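Local atomic coordinates of AP endonuclease, family 2 (Brucella melitensis biovar Abortus, PDB entry 3NGF), a protein that probably interconverts hydroxypyruvate and tartronate semialdehyde as a manganese-binding TIM-barrel isomerase of the hyi family, although it is also named an AP endonuclease. Residues Pro221-Leu226 with Asn249-Thr254; Gln89-Asn94 with Ile130-Tyr135; Arg55-Lys58 with Thr63-Leu66. One frame throughout, in Å; residues are numbered along the deposited sequence.

Contact 1: Pro221-Leu226 with Asn249-Thr254; sequences PDEGEL and NPRGKT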
loop_
_atom_site.group_PDB
_atom_site.type_symbol
_atom_site.label_atom_id
_atom_site.label_comp_id
_atom_site.label_asym_id
_atom_site.label_seq_id
_atom_site.Cartn_x
_atom_site.Cartn_y
_atom_site.Cartn_z
ATOM N N PRO A 221 1.278 -0.864 16.357
ATOM C CA PRO A 221 1.306 0.610 16.510
ATOM C C PRO A 221 0.959 1.085 17.938
ATOM O O PRO A 221 0.131 1.986 18.116
ATOM C CB PRO A 221 0.222 1.086 15.549
ATOM C CG PRO A 221 -0.789 -0.053 15.558
ATOM C CD PRO A 221 0.062 -1.311 15.642
ATOM N N ASP A 222 1.523 0.435 18.935
ATOM C CA ASP A 222 1.301 0.804 20.324
ATOM C C ASP A 222 2.629 0.921 21.055
ATOM O O ASP A 222 2.664 0.868 22.279
ATOM C CB ASP A 222 0.414 -0.231 21.004
ATOM C CG ASP A 222 1.038 -1.605 21.036
ATOM O OD1 ASP A 222 2.121 -1.814 20.446
ATOM O OD2 ASP A 222 0.440 -2.465 21.688
ATOM N N GLU A 223 3.721 1.028 20.302
ATOM C CA GLU A 223 5.056 1.134 20.892
ATOM C C GLU A 223 5.886 2.049 20.009
ATOM O O GLU A 223 5.501 2.372 18.898
ATOM C CB GLU A 223 5.742 -0.234 20.985
ATOM C CG GLU A 223 5.993 -0.841 19.584
ATOM C CD GLU A 223 6.920 -2.032 19.535
ATOM O OE1 GLU A 223 6.897 -2.899 20.435
ATOM O OE2 GLU A 223 7.659 -2.120 18.541
ATOM N N GLY A 224 7.026 2.488 20.511
ATOM C CA GLY A 224 7.945 3.224 19.646
ATOM C C GLY A 224 7.738 4.714 19.716
ATOM O O GLY A 224 7.012 5.225 20.596
ATOM N N GLU A 225 8.357 5.415 18.763
ATOM C CA GLU A 225 8.472 6.862 18.833
ATOM C C GLU A 225 7.228 7.654 18.440
ATOM O O GLU A 225 7.107 8.824 18.812
ATOM C CB GLU A 225 9.745 7.322 18.079
ATOM C CG GLU A 225 9.684 7.235 16.578
ATOM C CD GLU A 225 11.041 7.396 15.891
ATOM O OE1 GLU A 225 12.009 6.694 16.222
ATOM O OE2 GLU A 225 11.128 8.242 14.988
ATOM N N LEU A 226 6.283 7.022 17.737
ATOM C CA LEU A 226 5.065 7.703 17.324
ATOM C C LEU A 226 3.908 7.399 18.270
ATOM O O LEU A 226 3.764 6.286 18.745
ATOM C CB LEU A 226 4.663 7.329 15.900
ATOM C CG LEU A 226 5.621 7.646 14.746
ATOM C CD1 LEU A 226 5.009 7.188 13.401
ATOM C CD2 LEU A 226 6.016 9.126 14.695
ATOM N N ASN A 249 5.023 -6.136 11.393
ATOM C CA ASN A 249 5.432 -7.485 11.783
ATOM C C ASN A 249 5.125 -7.678 13.252
ATOM O O ASN A 249 5.730 -7.026 14.101
ATOM C CB ASN A 249 6.917 -7.666 11.535
ATOM C CG ASN A 249 7.307 -7.339 10.122
ATOM O OD1 ASN A 249 6.683 -7.827 9.150
ATOM N ND2 ASN A 249 8.372 -6.549 9.975
ATOM N N PRO A 250 4.183 -8.572 13.573
ATOM C CA PRO A 250 3.818 -8.663 14.997
ATOM C C PRO A 250 5.020 -9.008 15.879
ATOM O O PRO A 250 5.876 -9.809 15.468
ATOM C CB PRO A 250 2.763 -9.775 15.002
ATOM C CG PRO A 250 2.157 -9.736 13.600
ATOM C CD PRO A 250 3.328 -9.434 12.718
ATOM N N ARG A 251 5.095 -8.410 17.069
ATOM C CA ARG A 251 6.138 -8.760 18.054
ATOM C C ARG A 251 6.214 -10.258 18.310
ATOM O O ARG A 251 7.297 -10.850 18.338
ATOM C CB ARG A 251 5.858 -8.076 19.393
ATOM C CG ARG A 251 6.317 -6.646 19.503
ATOM C CD ARG A 251 6.059 -6.131 20.922
ATOM N NE ARG A 251 4.626 -6.094 21.208
ATOM C CZ ARG A 251 3.815 -5.063 20.972
ATOM N NH1 ARG A 251 4.281 -3.923 20.474
ATOM N NH2 ARG A 251 2.514 -5.166 21.243
ATOM N N GLY A 252 5.056 -10.857 18.546
ATOM C CA GLY A 252 4.962 -12.283 18.797
ATOM C C GLY A 252 3.811 -12.859 18.003
ATOM O O GLY A 252 3.725 -12.657 16.795
ATOM N N LYS A 253 2.931 -13.582 18.689
ATOM C CA LYS A 253 1.725 -14.121 18.059
ATOM C C LYS A 253 0.836 -12.958 17.629
ATOM O O LYS A 253 0.612 -12.044 18.411
ATOM C CB LYS A 253 0.966 -15.004 19.043
ATOM C CG LYS A 253 -0.323 -15.600 18.488
ATOM C CD LYS A 253 -0.986 -16.503 19.530
ATOM C CE LYS A 253 -2.229 -17.180 18.976
ATOM N NZ LYS A 253 -1.882 -17.970 17.764
ATOM N N THR A 254 0.293 -13.013 16.409
ATOM C CA THR A 254 -0.476 -11.898 15.879
ATOM C C THR A 254 -1.596 -11.451 16.842
ATOM O O THR A 254 -1.673 -10.262 17.173
ATOM C CB THR A 254 -1.090 -12.221 14.488
ATOM O OG1 THR A 254 -0.049 -12.539 13.551
ATOM C CG2 THR A 254 -1.873 -11.054 13.963
#
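Arg251 reaches across from one surface loop to two consecutive acidic residues of another, Asp222 and Glu223, and the three form a salt-bridge network. Both loops follow neighbouring strands of the TIM barrel, 207-212 and 243-246, so the network joins the loops beyond the C-terminal ends of the last two strands. The backbones stay well apart, with the CA atoms of Glu223 and Arg251 10.3 Å from each other; side chains alone span the gap.

The two shortest ionic bonds converge on one nitrogen, NH1. Arg251 NH1 lies 3.0 Å from Asp222 OD1, and with an N-H...O angle of 163° this bond is close to straight. OD1 receives it through its syn lone pair and lies in the guanidinium plane, as expected of two flat groups whose planes are only 21° apart. Arg251 NH2 adds longer bonds to both carboxylate oxygens of Asp222, so Asp222 is met end-on, through NH1 and NH2, and unevenly: the NH1 bond is the short one and both NH2 bonds are weak.

Glu223 meets the same NH1 differently. Its chain slides past the arginine in the opposite direction, the carboxylate is turned 42° from the guanidinium, and NH1 meets OE1 from above the carboxylate plane. Two carboxylates sharing one cationic group would probably favour the charged form of all three residues.

Hydrogen bonds to other residues steady the partners: Glu223 OE2 to Ser214 OG, and the backbone N of Arg251 to Glu220 OE1.

The contact is small, 136 Å² buried in all. The aliphatic part of the arginine takes a share in it: Arg251 CD lies 3.4 Å from Glu223 OE1, the same oxygen that receives NH1 at 2.8 Å.

Contact 2: Gln89-Asn94 with Ile130-Tyr135; sequences QEFRDN and IENFRY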
loop_
_atom_site.group_PDB
_atom_site.type_symbol
_atom_site.label_atom_id
_atom_site.label_comp_id
_atom_site.label_asym_id
_atom_site.label_seq_id
_atom_site.Cartn_x
_atom_site.Cartn_y
_atom_site.Cartn_z
ATOM N N GLN A 89 6.333 -2.115 -21.999
ATOM C CA GLN A 89 5.356 -3.107 -22.469
ATOM C C GLN A 89 5.107 -4.110 -21.351
ATOM O O GLN A 89 3.968 -4.496 -21.095
ATOM C CB GLN A 89 5.822 -3.828 -23.725
ATOM C CG GLN A 89 4.772 -4.737 -24.299
ATOM C CD GLN A 89 3.591 -3.993 -24.893
ATOM O OE1 GLN A 89 3.735 -3.306 -25.898
ATOM N NE2 GLN A 89 2.408 -4.153 -24.287
ATOM N N GLU A 90 6.175 -4.506 -20.673
ATOM C CA GLU A 90 6.068 -5.364 -19.494
ATOM C C GLU A 90 5.162 -4.755 -18.415
ATOM O O GLU A 90 4.237 -5.401 -17.911
ATOM C CB GLU A 90 7.459 -5.618 -18.916
ATOM C CG GLU A 90 7.479 -6.618 -17.781
ATOM C CD GLU A 90 8.866 -6.767 -17.164
ATOM O OE1 GLU A 90 9.857 -6.241 -17.761
ATOM O OE2 GLU A 90 8.954 -7.437 -16.105
ATOM N N PHE A 91 5.406 -3.494 -18.080
ATOM C CA PHE A 91 4.549 -2.802 -17.134
ATOM C C PHE A 91 3.070 -2.790 -17.583
ATOM O O PHE A 91 2.164 -3.076 -16.770
ATOM C CB PHE A 91 5.033 -1.372 -16.872
ATOM C CG PHE A 91 4.168 -0.646 -15.875
ATOM C CD1 PHE A 91 4.403 -0.767 -14.506
ATOM C CD2 PHE A 91 3.079 0.100 -16.309
ATOM C CE1 PHE A 91 3.554 -0.126 -13.576
ATOM C CE2 PHE A 91 2.244 0.733 -15.425
ATOM C CZ PHE A 91 2.476 0.611 -14.040
ATOM N N ARG A 92 2.842 -2.475 -18.852
ATOM C CA ARG A 92 1.496 -2.436 -19.439
ATOM C C ARG A 92 0.792 -3.788 -19.390
ATOM O O ARG A 92 -0.389 -3.880 -18.995
ATOM C CB ARG A 92 1.534 -1.919 -20.872
ATOM C CG ARG A 92 1.941 -0.440 -20.940
ATOM C CD ARG A 92 2.174 0.077 -22.388
ATOM N NE ARG A 92 2.336 1.524 -22.324
ATOM C CZ ARG A 92 1.682 2.426 -23.038
ATOM N NH1 ARG A 92 0.836 2.070 -24.009
ATOM N NH2 ARG A 92 1.910 3.712 -22.794
ATOM N N ASP A 93 1.522 -4.833 -19.732
ATOM C CA ASP A 93 0.978 -6.179 -19.633
ATOM C C ASP A 93 0.640 -6.539 -18.180
ATOM O O ASP A 93 -0.358 -7.196 -17.911
ATOM C CB ASP A 93 1.938 -7.203 -20.231
ATOM C CG ASP A 93 2.095 -7.051 -21.719
ATOM O OD1 ASP A 93 1.243 -6.399 -22.372
ATOM O OD2 ASP A 93 3.075 -7.609 -22.234
ATOM N N ASN A 94 1.453 -6.069 -17.244
ATOM C CA ASN A 94 1.212 -6.319 -15.807
ATOM C C ASN A 94 -0.007 -5.567 -15.278
ATOM O O ASN A 94 -0.677 -6.004 -14.321
ATOM C CB ASN A 94 2.472 -5.965 -15.015
ATOM C CG ASN A 94 3.567 -7.033 -15.136
ATOM O OD1 ASN A 94 3.309 -8.172 -15.529
ATOM N ND2 ASN A 94 4.792 -6.675 -14.729
ATOM N N ILE A 130 6.038 8.671 -15.336
ATOM C CA ILE A 130 4.877 9.455 -15.789
ATOM C C ILE A 130 4.115 8.704 -16.884
ATOM O O ILE A 130 2.885 8.561 -16.834
ATOM C CB ILE A 130 5.316 10.889 -16.244
ATOM C CG1 ILE A 130 5.755 11.698 -15.020
ATOM C CG2 ILE A 130 4.191 11.609 -16.979
ATOM C CD1 ILE A 130 6.524 12.939 -15.308
ATOM N N GLU A 131 4.841 8.173 -17.868
ATOM C CA GLU A 131 4.182 7.460 -18.938
ATOM C C GLU A 131 3.448 6.248 -18.414
ATOM O O GLU A 131 2.314 5.982 -18.848
ATOM C CB GLU A 131 5.161 6.995 -20.010
ATOM C CG GLU A 131 5.794 8.141 -20.795
ATOM C CD GLU A 131 4.821 9.173 -21.374
ATOM O OE1 GLU A 131 3.656 8.863 -21.718
ATOM O OE2 GLU A 131 5.262 10.342 -21.525
ATOM N N ASN A 132 4.099 5.499 -17.524
ATOM C CA ASN A 132 3.513 4.254 -17.012
ATOM C C ASN A 132 2.288 4.486 -16.116
ATOM O O ASN A 132 1.251 3.786 -16.211
ATOM C CB ASN A 132 4.574 3.388 -16.301
ATOM C CG ASN A 132 5.443 2.589 -17.290
ATOM O OD1 ASN A 132 4.982 2.190 -18.383
ATOM N ND2 ASN A 132 6.700 2.341 -16.908
ATOM N N PHE A 133 2.406 5.483 -15.251
ATOM C CA PHE A 133 1.300 5.887 -14.371
ATOM C C PHE A 133 0.147 6.455 -15.175
ATOM O O PHE A 133 -0.999 6.193 -14.867
ATOM C CB PHE A 133 1.792 6.843 -13.262
ATOM C CG PHE A 133 2.139 6.113 -11.977
ATOM C CD1 PHE A 133 3.237 5.257 -11.897
ATOM C CD2 PHE A 133 1.318 6.223 -10.881
ATOM C CE1 PHE A 133 3.515 4.544 -10.734
ATOM C CE2 PHE A 133 1.591 5.541 -9.721
ATOM C CZ PHE A 133 2.680 4.688 -9.641
ATOM N N ARG A 134 0.423 7.223 -16.224
ATOM C CA ARG A 134 -0.675 7.680 -17.087
ATOM C C ARG A 134 -1.406 6.523 -17.765
ATOM O O ARG A 134 -2.659 6.533 -17.834
ATOM C CB ARG A 134 -0.176 8.656 -18.147
ATOM C CG ARG A 134 0.108 10.023 -17.614
ATOM C CD ARG A 134 0.692 10.949 -18.680
ATOM N NE ARG A 134 0.963 12.270 -18.113
ATOM C CZ ARG A 134 1.653 13.235 -18.715
ATOM N NH1 ARG A 134 2.195 13.048 -19.929
ATOM N NH2 ARG A 134 1.827 14.389 -18.097
ATOM N N TYR A 135 -0.647 5.543 -18.272
ATOM C CA TYR A 135 -1.241 4.359 -18.910
ATOM C C TYR A 135 -2.108 3.625 -17.887
ATOM O O TYR A 135 -3.258 3.295 -18.153
ATOM C CB TYR A 135 -0.189 3.401 -19.460
ATOM C CG TYR A 135 -0.795 2.138 -20.039
ATOM C CD1 TYR A 135 -1.229 2.093 -21.376
ATOM C CD2 TYR A 135 -0.964 1.003 -19.256
ATOM C CE1 TYR A 135 -1.797 0.950 -21.897
ATOM C CE2 TYR A 135 -1.529 -0.129 -19.765
ATOM C CZ TYR A 135 -1.958 -0.160 -21.086
ATOM O OH TYR A 135 -2.528 -1.313 -21.569
HETATM O O HOH W 1 3.985 3.237 -20.716
#
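Asn132 is the first residue of 130-135 to meet the other helix, lying against the Phe91 ring. Its CB sits 3.9 Å from the ring centroid, a CH-pi contact over the face but displaced toward the rim, and its amide is stacked on the ring with the planes 28° apart. The backbone O of Asn132 comes 3.3 Å from Phe91 CE2. The amide's polar ends are both engaged: ND2 bonds to the carbonyl O of Ala82, while OD1 accepts from a water at 2.7 Å that in turn accepts from Arg92 NE. This is packing between successive outer helices of the TIM barrel, 88-104 and 122-140, on the shell surrounding the strands. One turn on, Tyr135 takes up Arg92. Its CG, anti to the backbone N, lays the phenol ring against the Arg92 chain. Arg92 CG stands 3.6 Å from the ring centroid, 11° off its normal, in a second CH-pi contact. Beyond CG the arginine runs extended to NE, and its guanidinium, tilted 31° to the ring, puts one face over Tyr135 CD1, 3.3 Å from Arg92 NH1.

Contact 3: Arg55-Lys58 with Thr63-Leu66; sequences RELK and TQVL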
loop_
_atom_site.group_PDB
_atom_site.type_symbol
_atom_site.label_atom_id
_atom_site.label_comp_id
_atom_site.label_asym_id
_atom_site.label_seq_id
_atom_site.Cartn_x
_atom_site.Cartn_y
_atom_site.Cartn_z
ATOM N N ARG A 55 -13.604 -15.792 -3.165
ATOM C CA ARG A 55 -14.420 -16.613 -2.254
ATOM C C ARG A 55 -13.971 -16.466 -0.805
ATOM O O ARG A 55 -14.787 -16.421 0.104
ATOM C CB ARG A 55 -14.457 -18.079 -2.704
ATOM C CG ARG A 55 -15.441 -18.337 -3.865
ATOM C CD ARG A 55 -15.598 -19.832 -4.125
ATOM N NE ARG A 55 -14.381 -20.426 -4.712
ATOM C CZ ARG A 55 -14.090 -20.461 -6.003
ATOM N NH1 ARG A 55 -12.954 -21.016 -6.417
ATOM N NH2 ARG A 55 -14.918 -19.950 -6.895
ATOM N N GLU A 56 -12.668 -16.335 -0.581
ATOM C CA GLU A 56 -12.176 -16.015 0.767
ATOM C C GLU A 56 -12.803 -14.727 1.308
ATOM O O GLU A 56 -13.246 -14.671 2.463
ATOM C CB GLU A 56 -10.661 -15.846 0.788
ATOM C CG GLU A 56 -9.802 -17.061 0.578
ATOM C CD GLU A 56 -9.871 -18.096 1.683
ATOM O OE1 GLU A 56 -10.458 -17.838 2.781
ATOM O OE2 GLU A 56 -9.306 -19.189 1.444
ATOM N N LEU A 57 -12.805 -13.687 0.494
ATOM C CA LEU A 57 -13.391 -12.395 0.864
ATOM C C LEU A 57 -14.888 -12.489 1.147
ATOM O O LEU A 57 -15.369 -11.964 2.150
ATOM C CB LEU A 57 -13.151 -11.368 -0.244
ATOM C CG LEU A 57 -11.693 -11.002 -0.511
ATOM C CD1 LEU A 57 -11.601 -10.162 -1.817
ATOM C CD2 LEU A 57 -11.037 -10.268 0.679
ATOM N N LYS A 58 -15.613 -13.204 0.292
ATOM C CA LYS A 58 -17.067 -13.307 0.422
ATOM C C LYS A 58 -17.426 -14.127 1.647
ATOM O O LYS A 58 -18.320 -13.738 2.416
ATOM C CB LYS A 58 -17.670 -13.914 -0.849
ATOM C CG LYS A 58 -19.199 -14.042 -0.865
ATOM C CD LYS A 58 -19.681 -14.597 -2.196
ATOM C CE LYS A 58 -21.186 -14.772 -2.256
ATOM N NZ LYS A 58 -21.580 -15.463 -3.538
ATOM N N THR A 63 -13.521 -6.857 2.861
ATOM C CA THR A 63 -13.248 -5.985 1.716
ATOM C C THR A 63 -11.767 -6.059 1.386
ATOM O O THR A 63 -10.915 -5.969 2.283
ATOM C CB THR A 63 -13.574 -4.537 2.077
ATOM O OG1 THR A 63 -14.979 -4.418 2.319
ATOM C CG2 THR A 63 -13.094 -3.559 0.982
ATOM N N GLN A 64 -11.451 -6.165 0.098
ATOM C CA GLN A 64 -10.072 -6.085 -0.367
ATOM C C GLN A 64 -9.731 -4.613 -0.569
ATOM O O GLN A 64 -10.302 -3.953 -1.446
ATOM C CB GLN A 64 -9.880 -6.838 -1.688
ATOM C CG GLN A 64 -8.396 -6.894 -2.123
ATOM C CD GLN A 64 -7.542 -7.785 -1.228
ATOM O OE1 GLN A 64 -7.973 -8.872 -0.863
ATOM N NE2 GLN A 64 -6.296 -7.354 -0.920
ATOM N N VAL A 65 -8.846 -4.086 0.273
ATOM C CA VAL A 65 -8.579 -2.637 0.292
ATOM C C VAL A 65 -7.460 -2.239 -0.660
ATOM O O VAL A 65 -7.496 -1.140 -1.246
ATOM C CB VAL A 65 -8.262 -2.204 1.724
ATOM C CG1 VAL A 65 -7.780 -0.786 1.786
ATOM C CG2 VAL A 65 -9.532 -2.457 2.626
ATOM N N LEU A 66 -6.484 -3.120 -0.834
ATOM C CA LEU A 66 -5.257 -2.782 -1.572
ATOM C C LEU A 66 -4.505 -4.048 -1.932
ATOM O O LEU A 66 -4.506 -5.015 -1.169
ATOM C CB LEU A 66 -4.346 -1.883 -0.704
ATOM C CG LEU A 66 -2.967 -1.531 -1.317
ATOM C CD1 LEU A 66 -3.142 -0.402 -2.276
ATOM C CD2 LEU A 66 -1.930 -1.191 -0.235
#
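Leu57 projects from helix 50-59 toward the start of strand 63-68, and its two methyl groups meet Gln64. Gln64 CB lies 3.7 Å from Leu57 CD1, a plain van der Waals contact. CG stands anti to the backbone N (chi1 -174°), and a bend at chi2 (69°) brings the amide alongside the leucine, with OE1 on that side. At the tip, OE1 lies 3.7 Å from Leu57 CD2 and 4.0 Å from Leu57 CD1. This buried oxygen therefore faces methyl groups, and the model contains no polar partner for it. The other end of the amide is held: NE2 donates to the carbonyl O of Leu66 at 3.0 Å, with an N-H...O angle of 147°. That acceptor is in the amide plane of Gln64, whereas NE2 approaches from above the carbonyl plane of Leu66. The bond stays within the strand segment and probably helps to fix the rotation of the amide. The two side chains cross at about a right angle, and Leu57 CD2 also comes 4.3 Å from the backbone C of Thr63.

Here helix 50-59 packs on the barrel within the beta-alpha-beta unit 39-41, 50-59, 63-68. Leu57 also touches Val40 of strand 39-41 and Phe29 of helix 25-34, while Gln64 touches Val40 and Cys107.

In the fold
From the N terminus, contact 3 comes first and closes a short connection, four residues between the segments, bringing helix 50-59 back against strand 63-68. Strand 63-68 leads on to helix 88-104, where contact 2 begins; it spans 35 residues, including strand 109-111, and ties that helix to helix 122-140. Contact 1 comes last, closing 22 residues that include helix 228-237 and strand 243-246. The three follow in series, neither nesting nor crossing. Contacts 1 and 2 lie on opposite sides of the chain's centre, with centres 36 Å apart; the centre of contact 3 is 25 Å from each. Together they sample helix-on-strand, helix-on-helix and loop-to-loop connections of one barrel.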